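Local coordinates for fatty acid multifunctional protein (atmfp2) (Arabidopsis thaliana, PDB 2WTB) that carries out the enoyl-CoA hydratase and 3-hydroxyacyl-CoA dehydrogenase steps of peroxisomal fatty acid beta-oxidation during seed germination, at residues V278-D281 against T282-G285. Sequence-based numbering, arbitrary orientation.
Sequences VKLD and TTKG
T283 sets its OG1 between its own backbone N and carbonyl carbon (chi1 76°), which leaves CG2 beside the N and turned onto L280, whose CG in turn lies anti to its carbonyl carbon (chi1 -66°). The threonine is thereby divided between two tasks. Its methyl CG2 lies 3.4 Å from CB of L280 and 3.7 Å from CD1, the two side chains crossing at a slant. Its hydroxyl OG1 is hydrogen-bonded to V277 O, at the end of the preceding helix; L280 O, 3.2 Å from OG1, is a second possible acceptor for the same single proton, so that bond is not settled. The setting is a helix-loop-helix connection: a short loop leaves helix 263-277 and runs into helix 281-294. First-turn backbone bonds here are weak, with K284 N to L280 O at 3.4 Å and G285 N to D281 O at 3.3 Å. Lacking both OG1 and CG2, an alanine at T283 is likely to leave V277 O without its hydroxyl partner and a gap beside the L280 side chain. On the exposed side, the extended K284 chain passes L280 O, its CG 3.3 Å away, and carries NZ to a long salt bridge with D281, 3.9 Å from OD1, a pairing between residues three apart.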
loop_
_atom_site.group_PDB
_atom_site.type_symbol
_atom_site.label_atom_id
_atom_site.label_comp_id
_atom_site.label_asym_id
_atom_site.label_seq_id
_atom_site.Cartn_x
_atom_site.Cartn_y
_atom_site.Cartn_z
ATOM N N VAL A 278 4.489 -9.429 -17.664
ATOM C CA VAL A 278 4.628 -7.978 -17.707
ATOM C C VAL A 278 3.576 -7.363 -18.627
ATOM O O VAL A 278 3.349 -6.154 -18.609
ATOM C CB VAL A 278 6.042 -7.566 -18.175
ATOM C CG1 VAL A 278 6.168 -6.054 -18.243
ATOM C CG2 VAL A 278 7.098 -8.141 -17.245
ATOM N N LYS A 279 2.925 -8.204 -19.422
ATOM C CA LYS A 279 1.942 -7.729 -20.389
ATOM C C LYS A 279 0.518 -7.771 -19.842
ATOM O O LYS A 279 -0.411 -7.273 -20.477
ATOM C CB LYS A 279 2.042 -8.530 -21.688
ATOM C CG LYS A 279 3.415 -8.460 -22.339
ATOM C CD LYS A 279 3.522 -9.389 -23.535
ATOM C CE LYS A 279 4.949 -9.438 -24.062
ATOM N NZ LYS A 279 5.080 -10.352 -25.230
ATOM N N LEU A 280 0.351 -8.360 -18.661
ATOM C CA LEU A 280 -0.959 -8.419 -18.020
ATOM C C LEU A 280 -1.472 -7.019 -17.691
ATOM O O LEU A 280 -0.690 -6.116 -17.387
ATOM C CB LEU A 280 -0.901 -9.265 -16.748
ATOM C CG LEU A 280 -0.615 -10.758 -16.915
ATOM C CD1 LEU A 280 -0.434 -11.416 -15.559
ATOM C CD2 LEU A 280 -1.726 -11.438 -17.701
ATOM N N ASP A 281 -2.791 -6.848 -17.751
ATOM C CA ASP A 281 -3.413 -5.559 -17.464
ATOM C C ASP A 281 -3.488 -5.277 -15.966
ATOM O O ASP A 281 -3.608 -4.127 -15.547
ATOM C CB ASP A 281 -4.810 -5.478 -18.084
ATOM C CG ASP A 281 -4.774 -5.124 -19.559
ATOM O OD1 ASP A 281 -3.665 -4.902 -20.089
ATOM O OD2 ASP A 281 -5.853 -5.064 -20.186
ATOM N N THR A 282 -3.417 -6.332 -15.162
ATOM C CA THR A 282 -3.483 -6.184 -13.714
ATOM C C THR A 282 -2.113 -5.895 -13.107
ATOM O O THR A 282 -2.015 -5.360 -12.003
ATOM C CB THR A 282 -4.062 -7.438 -13.055
ATOM O OG1 THR A 282 -3.344 -8.590 -13.511
ATOM C CG2 THR A 282 -5.526 -7.585 -13.415
ATOM N N THR A 283 -1.057 -6.257 -13.826
ATOM C CA THR A 283 0.293 -5.993 -13.349
ATOM C C THR A 283 0.690 -4.564 -13.696
ATOM O O THR A 283 1.452 -3.929 -12.969
ATOM C CB THR A 283 1.311 -6.992 -13.932
ATOM O OG1 THR A 283 1.604 -6.650 -15.291
ATOM C CG2 THR A 283 0.752 -8.402 -13.873
ATOM N N LYS A 284 0.164 -4.061 -14.810
ATOM C CA LYS A 284 0.331 -2.658 -15.161
ATOM C C LYS A 284 -0.391 -1.821 -14.120
ATOM O O LYS A 284 0.054 -0.729 -13.758
ATOM C CB LYS A 284 -0.243 -2.372 -16.546
ATOM C CG LYS A 284 0.483 -3.062 -17.685
ATOM C CD LYS A 284 -0.252 -2.850 -19.000
ATOM C CE LYS A 284 0.407 -3.611 -20.139
ATOM N NZ LYS A 284 -0.346 -3.462 -21.415
ATOM N N GLY A 285 -1.515 -2.347 -13.645
ATOM C CA GLY A 285 -2.278 -1.701 -12.597
ATOM C C GLY A 285 -1.518 -1.700 -11.287
ATOM O O GLY A 285 -1.472 -0.686 -10.589
#